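Local atomic coordinates of 2'-5' RNA Ligase (Thermus thermophilus, PDB entry 1IUH), a protein that belongs to the LigT-like 2H phosphoesterase family, with two LigT-like regions in one alpha/beta chain. Residues A107-L112 against V118-W123; D55-G60 against F157-S162; Q21-P26 against R87-K92; A15-A20 against P129-A134; R65-F70 against L99-G104. All coordinates share one frame; numbering follows the deposited sequence. Where two conformers were deposited one is given.

Overall arrangement
Contacts 2 and 4 are the buried ones: each lays a helix on a strand of the same antiparallel sheet, on opposite sides of the chain's centre, and each joins the two LigT-like sequence ranges mainly through apolar side chains, with a ring on helix backbone as well in contact 2. Contact 3, centred about 7 Å from the centre of contact 4, uses the neighbouring strand, but there a tryptophan meets the chain leaving the helix. Contacts 1 and 5 share helix 96-113, nearer the surface. In contact 1 a tryptophan and an isoleucine meet a valine, with a glutamate at the indole edge; contact 5 adds the one salt bridge. Helix 53-66 links contacts 5 and 2.

Contact 1 of 5, residues A107-L112 against V118-W123; sequences AGVEEL and VRIPGW
Ile120 is the first residue of 118-123 to touch helix segment 107-112. Its CG1 branch runs anti to the carbonyl carbon (chi1 -65°) and continues extended, which carries the terminal CD1 to Val109 CG1 at 3.8 Å, the two side chains lying aslant to one another. From Ile120 the chain passes through Pro121 and Gly122 in a type II beta turn that ends at Trp123. Gly122 occupies the third position with positive phi, and Trp123 N closes the turn on Ile120 O at 3.2 Å. The turn brings the indole back beside the aliphatic chain of Ile120, and both point at the helix. Trp123 has CG anti to its backbone N (chi1 175°), and the six-membered end of the ring does the touching. Its CZ3 lies 3.8 Å from Val109 CG1, the methyl approaching the ring obliquely. One residue further along the helix, Glu110 comes in at the ring edge, near its plane, with CG 3.4 Å from Trp123 CZ2; the carboxylate is turned 46° from the indole. Val109 is thus shared between the isoleucine tip and the tryptophan, while Glu110 borders the more exposed side. The loop after helix 96-113 folds back here onto that helix. Behind the contact, Val109 also packs on Leu43 and Leu45 of strand 39-47 and on Tyr56 of helix 53-66.

Contact 2 of 5, residues D55-G60 against F157-S162; sequences DYLALG and FALVRS
Leu159 reaches from strand 157-162 to helix segment 55-60, and one methyl, CD2, makes both of its contacts. With CG anti to the backbone N (chi1 175°), the side chain stretches toward the helix, where CD2 lies 3.8 Å from Tyr56 CB and 3.9 Å from Leu57 CD2. The two leucines cross at about a right angle. Tyr56 offers only its CB here: its ring leads away, and its hydroxyl is hydrogen-bonded to Glu52. Phe157 adopts a different rotamer, with CG between the backbone N and the carbonyl carbon (chi1 61°), and this swings the ring to the helix backbone, placing CZ 3.8 Å from Gly60 O. The oxygen approaches the ring obliquely. Helix and strand run nearly antiparallel, at 167°, with their axes 9.1 Å apart. Apart from the Gly60 carbonyl oxygen beside the Phe157 ring, the meeting atoms are methyl, methylene and aromatic carbon, so apolar burial probably dominates, and the polar end of Tyr56 is satisfied elsewhere.

Contact 3 of 5, residues Q21-P26 against R87-K92; sequences QTKVRP and RVWFAK
Gln21 meets Trp89 through its backbone: its CA sits at the edge of the indole, near the ring plane, 4.0 Å from Trp89 CZ3. The amide points elsewhere, with NE2 hydrogen-bonded to Val33 O and Leu133 O, the latter on the strand next to that of Trp89. Two residues on, Lys23 adds a looser contact, its CG lying 4.2 Å from Trp89 CH2. The lysine chain bends at chi2 and chi3, and the ammonium end leads away from the ring. Val24 follows with CG2 4.0 Å from Trp89 CZ3, coming in obliquely; valine and indole run past each other in opposite directions. Trp89 can span all three because CG lies anti to the backbone N (chi1 -176°), projecting the six-membered ring out from strand 88-92. Tyr79 stacks on the same indole. The contact is therefore one of aliphatic carbon against the six-membered end of the indole, with the polar ends of Gln21 and Lys23 both turned away from it.

Contact 4 of 5, residues A15-A20 against P129-A134; sequences AALVEA and PHITLA
Leu17 of helix segment 15-20 lies over two residues of strand 130-134, Ile131 and Leu133, which both project toward the helix. Its CD2 meets Ile131 CG2 at 3.9 Å, and its CG is met by Leu133 CD2, also at 3.9 Å. Leu17 crosses each of the two at about a right angle, so it lies across both chains. On the strand, Ile131 has CG2 anti to the backbone N, whereas in Leu133 CG lies anti to the carbonyl carbon (chi1 -62°); CD1 continues the extended chain, and the other branch, CD2, turns to Leu17, coming within 4.1 Å of the helix backbone, measured from Leu133 CD2 to Leu17 O. In the next shell, Leu74 of strand 70-80 touches both Leu17 and Ile131, and Leu38 and Phe148 also pack on Leu17. The strand itself is held by backbone hydrogen bonds from Ile131 to Ala91 and from Leu133 to Trp89 and to Val33. Further along the strand, Leu133 and Ala134 both face Trp89 in a classic beta bulge. All three touching residues are buried. The arrangement is that of an alpha/beta layer, a helix packed on an antiparallel sheet, consistent with the alpha/beta LigT-like fold.

Contact 5 of 5, residues R65-F70 against L99-G104; sequences RLEAPF and LRLAEG
The backbone leaves helical geometry at Glu67, just after helix 53-66, and comes closest to helix segment 99-104 there, with the CA atoms of Glu67 and Leu101 7.9 Å apart. Glu67 and Arg100 form a side-on salt bridge in which two nitrogens grip one oxygen each. Arg100 NE donates to Glu67 OE1 at 2.8 Å, with an N-H...O angle of 146°, meeting the syn lone pair. Arg100 NH2 donates to Glu67 OE2, likewise at 2.8 Å, on the syn side but somewhat above the carboxylate plane. The two flat groups are nearly coplanar, 30° apart, although the side chains as a whole cross at about a right angle. A bend at chi2 of Glu67 and another at chi3 of Arg100 turn the groups to face each other, and the paired bonds restrain rotation of both. Beneath this polar pair, Leu101 packs with its two methyls on different partners: CD2 lies 4.1 Å from Glu67 CG, and CD1 meets the edge of the Phe70 ring, in its plane, 4.0 Å from CE2. Phe70 also takes part in an edge-to-face contact with Phe98. His183, near the chain end, touches both Glu67 and Arg100, while Leu101 continues onto Phe157 and Phe70 onto Val154 of strand 150-164; the contact thus ties the exit of helix 53-66 to helix 96-113 over the sheet.

Contact 1 of 5, residues A107-L112 against V118-W123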
# COMPACT_ATOMS: atom_id res chain seq x y z
N ALA A 107 -15.97 1.03 -3.58
CA ALA A 107 -17.28 1.34 -4.13
C ALA A 107 -17.41 1.01 -5.61
O ALA A 107 -18.39 0.39 -6.06
CB ALA A 107 -17.57 2.81 -3.89
N GLY A 108 -16.38 1.43 -6.36
CA GLY A 108 -16.31 1.21 -7.78
C GLY A 108 -16.21 -0.26 -8.11
O GLY A 108 -16.84 -0.75 -9.07
N VAL A 109 -15.42 -0.97 -7.31
CA VAL A 109 -15.22 -2.39 -7.48
C VAL A 109 -16.49 -3.11 -7.14
O VAL A 109 -16.81 -4.10 -7.74
CB VAL A 109 -14.05 -2.96 -6.58
CG1 VAL A 109 -14.01 -4.44 -6.67
CG2 VAL A 109 -12.72 -2.37 -6.99
N GLU A 110 -17.25 -2.62 -6.17
CA GLU A 110 -18.51 -3.29 -5.88
C GLU A 110 -19.49 -3.12 -7.06
O GLU A 110 -20.11 -4.09 -7.53
CB GLU A 110 -19.09 -2.72 -4.59
CG GLU A 110 -18.20 -3.02 -3.37
CD GLU A 110 -18.71 -2.40 -2.12
OE1 GLU A 110 -19.10 -1.23 -2.15
OE2 GLU A 110 -18.72 -3.08 -1.09
N GLU A 111 -19.62 -1.89 -7.55
CA GLU A 111 -20.51 -1.64 -8.67
C GLU A 111 -20.17 -2.60 -9.77
O GLU A 111 -21.03 -3.22 -10.40
CB GLU A 111 -20.32 -0.22 -9.21
CG GLU A 111 -20.91 -0.06 -10.58
CD GLU A 111 -21.47 1.36 -10.86
OE1 GLU A 111 -22.30 1.84 -10.04
OE2 GLU A 111 -21.11 1.97 -11.90
N LEU A 112 -18.89 -2.79 -10.00
CA LEU A 112 -18.51 -3.65 -11.09
C LEU A 112 -18.59 -5.13 -10.80
O LEU A 112 -18.79 -5.93 -11.69
CB LEU A 112 -17.08 -3.34 -11.50
CG LEU A 112 -16.55 -4.39 -12.47
CD1 LEU A 112 -16.60 -3.82 -13.90
CD2 LEU A 112 -15.15 -4.75 -12.08
N VAL A 118 -16.64 -9.97 -2.83
CA VAL A 118 -16.40 -10.48 -1.48
C VAL A 118 -15.39 -11.56 -1.48
O VAL A 118 -14.73 -11.80 -0.48
CB VAL A 118 -17.74 -10.95 -0.75
CG1 VAL A 118 -18.78 -9.79 -0.86
CG2 VAL A 118 -18.28 -12.33 -1.29
N ARG A 119 -15.24 -12.17 -2.64
CA ARG A 119 -14.30 -13.24 -2.77
C ARG A 119 -12.86 -12.74 -2.96
O ARG A 119 -11.93 -13.54 -2.89
CB ARG A 119 -14.78 -14.17 -3.90
CG ARG A 119 -16.19 -14.73 -3.60
CD ARG A 119 -16.62 -15.87 -4.53
NE ARG A 119 -17.96 -15.60 -5.12
CZ ARG A 119 -18.41 -16.15 -6.24
NH1 ARG A 119 -17.65 -17.02 -6.90
NH2 ARG A 119 -19.61 -15.81 -6.73
N ILE A 120 -12.69 -11.43 -3.15
CA ILE A 120 -11.38 -10.83 -3.31
C ILE A 120 -10.66 -11.08 -1.96
O ILE A 120 -11.24 -10.89 -0.89
CB ILE A 120 -11.49 -9.31 -3.62
CG1 ILE A 120 -12.18 -9.09 -4.98
CG2 ILE A 120 -10.15 -8.67 -3.50
CD1 ILE A 120 -12.39 -7.62 -5.33
N PRO A 121 -9.39 -11.51 -2.01
CA PRO A 121 -8.66 -11.77 -0.78
C PRO A 121 -8.55 -10.58 0.08
O PRO A 121 -8.22 -9.49 -0.39
CB PRO A 121 -7.30 -12.28 -1.25
CG PRO A 121 -7.69 -13.02 -2.53
CD PRO A 121 -8.66 -12.03 -3.18
N GLY A 122 -8.88 -10.80 1.36
CA GLY A 122 -8.81 -9.76 2.35
C GLY A 122 -9.72 -8.60 2.14
O GLY A 122 -9.45 -7.52 2.62
N TRP A 123 -10.82 -8.81 1.44
CA TRP A 123 -11.77 -7.75 1.14
C TRP A 123 -12.50 -7.17 2.34
O TRP A 123 -12.94 -6.04 2.33
CB TRP A 123 -12.80 -8.30 0.13
CG TRP A 123 -13.96 -7.33 -0.19
CD1 TRP A 123 -15.18 -7.29 0.41
CD2 TRP A 123 -13.95 -6.28 -1.17
NE1 TRP A 123 -15.93 -6.26 -0.12
CE2 TRP A 123 -15.20 -5.64 -1.09
CE3 TRP A 123 -13.02 -5.83 -2.10
CZ2 TRP A 123 -15.53 -4.58 -1.91
CZ3 TRP A 123 -13.35 -4.78 -2.92
CH2 TRP A 123 -14.60 -4.18 -2.82

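Contact 2 of 5, residues D55-G60 against F157-S162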
# COMPACT_ATOMS: atom_id res chain seq x y z
N ASP A 55 -11.76 -1.30 -16.69
CA ASP A 55 -12.62 -0.90 -15.57
C ASP A 55 -11.77 -0.46 -14.42
O ASP A 55 -12.02 0.58 -13.84
CB ASP A 55 -13.52 -2.07 -15.15
CG ASP A 55 -14.47 -2.47 -16.25
OD1 ASP A 55 -15.28 -1.60 -16.63
OD2 ASP A 55 -14.42 -3.60 -16.75
N TYR A 56 -10.74 -1.20 -14.06
CA TYR A 56 -9.88 -0.67 -13.01
C TYR A 56 -9.18 0.66 -13.43
O TYR A 56 -8.98 1.57 -12.61
CB TYR A 56 -8.89 -1.75 -12.60
CG TYR A 56 -9.65 -2.95 -12.03
CD1 TYR A 56 -9.46 -4.25 -12.54
CD2 TYR A 56 -10.58 -2.76 -11.00
CE1 TYR A 56 -10.15 -5.31 -12.04
CE2 TYR A 56 -11.27 -3.80 -10.50
CZ TYR A 56 -11.07 -5.09 -11.00
OH TYR A 56 -11.77 -6.16 -10.45
N LEU A 57 -8.85 0.79 -14.71
CA LEU A 57 -8.24 2.01 -15.25
C LEU A 57 -9.22 3.15 -15.18
O LEU A 57 -8.87 4.26 -14.71
CB LEU A 57 -7.77 1.80 -16.71
CG LEU A 57 -6.51 0.89 -16.82
CD1 LEU A 57 -6.19 0.54 -18.28
CD2 LEU A 57 -5.28 1.58 -16.17
N ALA A 58 -10.45 2.90 -15.59
CA ALA A 58 -11.44 3.96 -15.59
C ALA A 58 -11.78 4.41 -14.15
O ALA A 58 -11.93 5.62 -13.82
CB ALA A 58 -12.67 3.48 -16.35
N LEU A 59 -11.86 3.42 -13.28
CA LEU A 59 -12.10 3.68 -11.91
C LEU A 59 -11.00 4.60 -11.38
O LEU A 59 -11.28 5.57 -10.66
CB LEU A 59 -12.14 2.39 -11.15
CG LEU A 59 -12.43 2.56 -9.65
CD1 LEU A 59 -13.57 3.56 -9.42
CD2 LEU A 59 -12.81 1.22 -9.08
N GLY A 60 -9.77 4.35 -11.77
CA GLY A 60 -8.68 5.19 -11.29
C GLY A 60 -8.83 6.63 -11.79
O GLY A 60 -8.73 7.61 -11.01
N PHE A 157 -1.87 8.25 -7.29
CA PHE A 157 -1.67 6.84 -6.95
C PHE A 157 -1.64 6.01 -8.23
O PHE A 157 -1.77 6.55 -9.32
CB PHE A 157 -2.78 6.38 -6.03
CG PHE A 157 -4.12 6.48 -6.65
CD1 PHE A 157 -4.78 5.33 -7.16
CD2 PHE A 157 -4.75 7.73 -6.80
CE1 PHE A 157 -6.05 5.45 -7.81
CE2 PHE A 157 -6.00 7.84 -7.46
CZ PHE A 157 -6.65 6.70 -7.97
N ALA A 158 -1.48 4.70 -8.11
CA ALA A 158 -1.39 3.88 -9.30
C ALA A 158 -2.05 2.53 -9.22
O ALA A 158 -2.36 2.05 -8.12
CB ALA A 158 0.09 3.68 -9.64
N LEU A 159 -2.26 1.94 -10.40
CA LEU A 159 -2.82 0.63 -10.58
C LEU A 159 -1.55 -0.09 -10.95
O LEU A 159 -0.89 0.29 -11.91
CB LEU A 159 -3.78 0.55 -11.74
CG LEU A 159 -4.30 -0.88 -12.01
CD1 LEU A 159 -5.00 -1.43 -10.75
CD2 LEU A 159 -5.25 -0.90 -13.21
N VAL A 160 -1.24 -1.13 -10.19
CA VAL A 160 -0.02 -1.91 -10.31
C VAL A 160 -0.26 -3.41 -10.41
O VAL A 160 -1.13 -3.97 -9.73
CB VAL A 160 0.88 -1.72 -9.00
CG1 VAL A 160 2.30 -2.31 -9.20
CG2 VAL A 160 0.89 -0.27 -8.57
N ARG A 161 0.54 -4.07 -11.23
CA ARG A 161 0.48 -5.52 -11.32
C ARG A 161 1.65 -6.08 -10.49
O ARG A 161 2.72 -5.51 -10.44
CB ARG A 161 0.66 -5.99 -12.76
CG ARG A 161 0.48 -7.51 -12.89
CD ARG A 161 0.98 -8.01 -14.22
NE ARG A 161 0.72 -9.43 -14.44
CZ ARG A 161 0.90 -10.00 -15.61
NH1 ARG A 161 1.34 -9.24 -16.60
NH2 ARG A 161 0.57 -11.26 -15.80
N SER A 162 1.44 -7.20 -9.84
CA SER A 162 2.47 -7.84 -9.06
C SER A 162 2.59 -9.23 -9.63
O SER A 162 1.59 -9.85 -9.91
CB SER A 162 2.08 -7.96 -7.58
OG SER A 162 3.13 -8.54 -6.80

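Contact 3 of 5, residues Q21-P26 against R87-K92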
# COMPACT_ATOMS: atom_id res chain seq x y z
N GLN A 21 14.45 0.86 8.23
CA GLN A 21 14.79 -0.54 7.88
C GLN A 21 16.14 -0.96 8.48
O GLN A 21 16.44 -2.14 8.73
CB GLN A 21 14.82 -0.73 6.36
CG GLN A 21 13.45 -0.64 5.73
CD GLN A 21 13.51 -0.77 4.23
OE1 GLN A 21 14.28 -0.07 3.56
NE2 GLN A 21 12.69 -1.68 3.67
N THR A 22 16.95 0.06 8.71
CA THR A 22 18.27 -0.10 9.21
C THR A 22 18.29 -0.87 10.52
O THR A 22 19.20 -1.69 10.75
CB THR A 22 18.89 1.32 9.33
OG1 THR A 22 19.57 1.62 8.09
CG2 THR A 22 19.82 1.44 10.51
N LYS A 23 17.27 -0.65 11.36
CA LYS A 23 17.26 -1.30 12.68
C LYS A 23 17.08 -2.79 12.54
O LYS A 23 17.16 -3.53 13.51
CB LYS A 23 16.11 -0.77 13.57
CG LYS A 23 15.55 0.64 13.26
CD LYS A 23 15.92 1.73 14.30
CE LYS A 23 17.25 2.46 13.92
NZ LYS A 23 17.88 3.28 15.03
N VAL A 24 16.91 -3.25 11.33
CA VAL A 24 16.57 -4.62 11.17
C VAL A 24 17.58 -5.49 10.41
O VAL A 24 17.39 -6.71 10.27
CB VAL A 24 15.13 -4.61 10.55
CG1 VAL A 24 15.13 -5.21 9.23
CG2 VAL A 24 14.10 -5.17 11.55
N ARG A 25 18.65 -4.86 9.95
CA ARG A 25 19.70 -5.56 9.22
C ARG A 25 20.47 -6.63 10.07
O ARG A 25 21.00 -7.60 9.54
CB ARG A 25 20.68 -4.53 8.66
CG ARG A 25 22.02 -5.11 8.21
CD ARG A 25 22.95 -3.99 7.81
NE ARG A 25 22.37 -3.26 6.68
CZ ARG A 25 23.07 -2.80 5.65
NH1 ARG A 25 24.40 -2.98 5.65
NH2 ARG A 25 22.45 -2.24 4.60
N PRO A 26 20.61 -6.39 11.38
CA PRO A 26 21.31 -7.35 12.24
C PRO A 26 20.48 -8.66 12.30
O PRO A 26 20.99 -9.74 12.69
CB PRO A 26 21.31 -6.65 13.59
CG PRO A 26 21.16 -5.19 13.27
CD PRO A 26 20.23 -5.17 12.12
N ARG A 87 4.50 -11.16 11.52
CA ARG A 87 4.49 -11.56 10.12
C ARG A 87 5.11 -10.37 9.38
O ARG A 87 5.95 -10.55 8.49
CB ARG A 87 3.04 -11.73 9.65
CG ARG A 87 2.79 -12.27 8.20
CD ARG A 87 1.24 -12.01 7.72
NE ARG A 87 1.11 -11.19 6.47
CZ ARG A 87 -0.02 -10.70 5.95
NH1 ARG A 87 -1.18 -10.90 6.54
NH2 ARG A 87 0.02 -10.03 4.80
N VAL A 88 4.77 -9.17 9.81
CA VAL A 88 5.20 -7.98 9.12
C VAL A 88 5.62 -6.79 9.95
O VAL A 88 5.10 -6.56 11.02
CB VAL A 88 4.04 -7.50 8.16
CG1 VAL A 88 4.45 -6.28 7.36
CG2 VAL A 88 3.72 -8.57 7.20
N TRP A 89 6.53 -6.01 9.43
CA TRP A 89 6.92 -4.82 10.15
C TRP A 89 6.54 -3.67 9.21
O TRP A 89 7.02 -3.64 8.06
CB TRP A 89 8.42 -4.79 10.42
CG TRP A 89 8.79 -3.60 11.26
CD1 TRP A 89 8.10 -3.10 12.34
CD2 TRP A 89 9.99 -2.83 11.18
NE1 TRP A 89 8.79 -2.09 12.93
CE2 TRP A 89 9.96 -1.89 12.24
CE3 TRP A 89 11.09 -2.83 10.31
CZ2 TRP A 89 11.01 -0.96 12.47
CZ3 TRP A 89 12.14 -1.89 10.54
CH2 TRP A 89 12.08 -0.98 11.61
N PHE A 90 5.72 -2.73 9.69
CA PHE A 90 5.26 -1.61 8.88
C PHE A 90 5.24 -0.28 9.55
O PHE A 90 5.25 -0.15 10.76
CB PHE A 90 3.82 -1.88 8.37
CG PHE A 90 2.79 -2.07 9.49
CD1 PHE A 90 2.30 -0.98 10.21
CD2 PHE A 90 2.43 -3.35 9.92
CE1 PHE A 90 1.50 -1.16 11.31
CE2 PHE A 90 1.61 -3.53 11.05
CZ PHE A 90 1.15 -2.46 11.72
N ALA A 91 5.16 0.75 8.73
CA ALA A 91 5.06 2.07 9.28
C ALA A 91 3.57 2.49 9.20
O ALA A 91 2.89 2.15 8.23
CB ALA A 91 5.94 3.01 8.47
N LYS A 92 3.07 3.22 10.20
CA LYS A 92 1.70 3.74 10.16
C LYS A 92 1.75 5.14 9.51
O LYS A 92 2.62 5.97 9.82
CB LYS A 92 1.03 3.81 11.57
CG LYS A 92 0.89 2.46 12.38
CD LYS A 92 -0.22 2.48 13.49
CE LYS A 92 0.23 2.03 14.96
NZ LYS A 92 0.10 0.57 15.41

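Contact 4 of 5, residues A15-A20 against P129-A134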
# COMPACT_ATOMS: atom_id res chain seq x y z
N ALA A 15 13.52 7.73 2.08
CA ALA A 15 14.73 7.73 2.87
C ALA A 15 14.52 7.57 4.38
O ALA A 15 15.31 6.96 5.07
CB ALA A 15 15.49 9.01 2.58
N ALA A 16 13.45 8.15 4.91
CA ALA A 16 13.20 8.06 6.34
C ALA A 16 12.90 6.63 6.72
O ALA A 16 13.26 6.16 7.80
CB ALA A 16 12.03 8.94 6.73
N LEU A 17 12.19 5.97 5.82
CA LEU A 17 11.77 4.60 5.94
C LEU A 17 12.96 3.64 5.72
O LEU A 17 13.06 2.56 6.32
CB LEU A 17 10.67 4.36 4.89
CG LEU A 17 9.17 4.23 5.21
CD1 LEU A 17 8.82 4.92 6.49
CD2 LEU A 17 8.34 4.75 3.99
N VAL A 18 13.85 4.01 4.81
CA VAL A 18 15.01 3.20 4.57
C VAL A 18 15.96 3.32 5.75
O VAL A 18 16.69 2.40 6.05
CB VAL A 18 15.69 3.65 3.36
CG1 VAL A 18 17.06 3.10 3.32
CG2 VAL A 18 14.92 3.17 2.18
N GLU A 19 15.93 4.43 6.46
CA GLU A 19 16.77 4.55 7.61
C GLU A 19 16.15 3.69 8.72
O GLU A 19 16.84 3.12 9.56
CB GLU A 19 16.93 6.02 7.97
CG GLU A 19 17.89 6.77 6.92
CD GLU A 19 17.72 8.31 6.83
OE1 GLU A 19 17.89 9.03 7.83
OE2 GLU A 19 17.42 8.82 5.74
N ALA A 20 14.84 3.55 8.69
CA ALA A 20 14.10 2.76 9.66
C ALA A 20 14.50 1.32 9.48
O ALA A 20 14.84 0.65 10.44
CB ALA A 20 12.65 2.89 9.40
N PRO A 129 -4.20 2.51 6.97
CA PRO A 129 -3.06 3.03 6.19
C PRO A 129 -1.67 2.64 6.77
O PRO A 129 -1.18 3.29 7.71
CB PRO A 129 -3.31 4.55 6.16
CG PRO A 129 -4.03 4.80 7.48
CD PRO A 129 -4.89 3.55 7.75
N HIS A 130 -1.08 1.57 6.21
CA HIS A 130 0.21 0.97 6.61
C HIS A 130 1.21 0.88 5.41
O HIS A 130 0.77 0.73 4.27
CB HIS A 130 -0.04 -0.47 7.14
CG HIS A 130 -0.83 -0.56 8.42
ND1 HIS A 130 -1.17 -1.77 9.00
CD2 HIS A 130 -1.31 0.40 9.26
CE1 HIS A 130 -1.82 -1.55 10.13
NE2 HIS A 130 -1.92 -0.25 10.31
N ILE A 131 2.53 0.96 5.67
CA ILE A 131 3.57 0.84 4.63
C ILE A 131 4.56 -0.20 5.13
O ILE A 131 5.35 0.04 6.06
CB ILE A 131 4.41 2.17 4.36
CG1 ILE A 131 3.55 3.20 3.62
CG2 ILE A 131 5.71 1.85 3.57
CD1 ILE A 131 3.99 4.67 3.89
N THR A 132 4.53 -1.37 4.51
CA THR A 132 5.43 -2.43 4.91
C THR A 132 6.91 -2.14 4.77
O THR A 132 7.36 -1.71 3.74
CB THR A 132 5.06 -3.67 4.16
OG1 THR A 132 3.66 -3.83 4.33
CG2 THR A 132 5.71 -4.88 4.73
N LEU A 133 7.65 -2.45 5.84
CA LEU A 133 9.10 -2.26 5.99
C LEU A 133 9.90 -3.52 5.82
O LEU A 133 11.04 -3.51 5.30
CB LEU A 133 9.40 -1.72 7.38
CG LEU A 133 8.77 -0.38 7.65
CD1 LEU A 133 8.81 -0.14 9.10
CD2 LEU A 133 9.51 0.68 6.88
N ALA A 134 9.33 -4.61 6.30
CA ALA A 134 9.98 -5.89 6.19
C ALA A 134 9.02 -7.00 6.54
O ALA A 134 8.04 -6.78 7.22
CB ALA A 134 11.23 -5.93 7.12

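Contact 5 of 5, residues R65-F70 against L99-G104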
# COMPACT_ATOMS: atom_id res chain seq x y z
N ARG A 65 -9.95 12.38 -10.65
CA ARG A 65 -10.51 13.71 -10.94
C ARG A 65 -11.45 14.26 -9.87
O ARG A 65 -11.72 15.45 -9.83
CB ARG A 65 -11.18 13.76 -12.35
CG ARG A 65 -12.30 12.79 -12.56
CD ARG A 65 -12.81 12.85 -14.02
NE ARG A 65 -14.14 13.48 -14.13
CZ ARG A 65 -15.27 13.00 -13.58
NH1 ARG A 65 -15.26 11.86 -12.85
NH2 ARG A 65 -16.42 13.65 -13.76
N LEU A 66 -11.91 13.41 -8.96
CA LEU A 66 -12.80 13.86 -7.91
C LEU A 66 -12.08 14.30 -6.61
O LEU A 66 -12.63 15.07 -5.80
CB LEU A 66 -13.76 12.72 -7.58
CG LEU A 66 -14.68 12.24 -8.71
CD1 LEU A 66 -15.38 10.96 -8.32
CD2 LEU A 66 -15.69 13.32 -8.99
N GLU A 67 -10.87 13.80 -6.37
CA GLU A 67 -10.18 14.13 -5.11
C GLU A 67 -8.92 14.93 -5.31
O GLU A 67 -8.19 14.72 -6.28
CB GLU A 67 -9.85 12.86 -4.35
CG GLU A 67 -11.08 12.07 -4.01
CD GLU A 67 -11.68 12.55 -2.73
OE1 GLU A 67 -11.04 12.40 -1.67
OE2 GLU A 67 -12.78 13.10 -2.76
N ALA A 68 -8.72 15.89 -4.41
CA ALA A 68 -7.54 16.76 -4.43
C ALA A 68 -6.27 16.17 -3.72
O ALA A 68 -6.35 15.27 -2.93
CB ALA A 68 -7.92 18.08 -3.77
N PRO A 69 -5.08 16.67 -4.08
CA PRO A 69 -3.83 16.23 -3.46
C PRO A 69 -4.05 16.53 -1.99
O PRO A 69 -4.70 17.48 -1.66
CB PRO A 69 -2.81 17.17 -4.09
CG PRO A 69 -3.36 17.28 -5.52
CD PRO A 69 -4.82 17.49 -5.28
N PHE A 70 -3.55 15.71 -1.09
CA PHE A 70 -3.77 15.95 0.34
C PHE A 70 -2.45 15.64 1.09
O PHE A 70 -1.62 14.92 0.55
CB PHE A 70 -4.90 15.04 0.82
CG PHE A 70 -4.64 13.57 0.58
CD1 PHE A 70 -3.89 12.83 1.48
CD2 PHE A 70 -5.20 12.90 -0.57
CE1 PHE A 70 -3.68 11.42 1.27
CE2 PHE A 70 -5.00 11.50 -0.79
CZ PHE A 70 -4.23 10.75 0.16
N LEU A 99 -8.22 7.21 3.36
CA LEU A 99 -9.47 6.52 3.60
C LEU A 99 -10.44 6.86 2.50
O LEU A 99 -11.12 5.98 2.01
CB LEU A 99 -10.06 6.87 4.98
CG LEU A 99 -9.38 6.71 6.37
CD1 LEU A 99 -8.14 5.80 6.38
CD2 LEU A 99 -8.98 8.09 6.90
N ARG A 100 -10.50 8.13 2.09
CA ARG A 100 -11.42 8.53 1.00
C ARG A 100 -11.09 7.76 -0.32
O ARG A 100 -11.98 7.19 -0.99
CB ARG A 100 -11.43 10.06 0.77
CG ARG A 100 -12.04 10.88 1.92
CD ARG A 100 -11.87 12.38 1.72
NE ARG A 100 -12.61 12.90 0.57
CZ ARG A 100 -13.94 13.12 0.51
NH1 ARG A 100 -14.74 12.91 1.55
NH2 ARG A 100 -14.51 13.50 -0.62
N LEU A 101 -9.83 7.70 -0.70
CA LEU A 101 -9.52 6.92 -1.91
C LEU A 101 -9.84 5.42 -1.72
O LEU A 101 -10.33 4.75 -2.63
CB LEU A 101 -8.05 7.09 -2.32
CG LEU A 101 -7.67 8.49 -2.79
CD1 LEU A 101 -6.15 8.52 -3.13
CD2 LEU A 101 -8.54 8.90 -3.98
N ALA A 102 -9.58 4.88 -0.54
CA ALA A 102 -9.88 3.47 -0.32
C ALA A 102 -11.40 3.20 -0.47
O ALA A 102 -11.82 2.18 -1.05
CB ALA A 102 -9.36 3.03 1.10
N GLU A 103 -12.23 4.11 0.05
CA GLU A 103 -13.68 3.94 -0.02
C GLU A 103 -14.17 4.05 -1.46
O GLU A 103 -15.00 3.25 -1.93
CB GLU A 103 -14.38 5.02 0.82
CG GLU A 103 -14.60 4.64 2.28
CD GLU A 103 -14.79 5.88 3.22
OE1 GLU A 103 -15.03 7.03 2.71
OE2 GLU A 103 -14.71 5.68 4.48
N GLY A 104 -13.63 5.07 -2.14
CA GLY A 104 -13.98 5.34 -3.52
C GLY A 104 -13.73 4.13 -4.39
O GLY A 104 -14.55 3.85 -5.25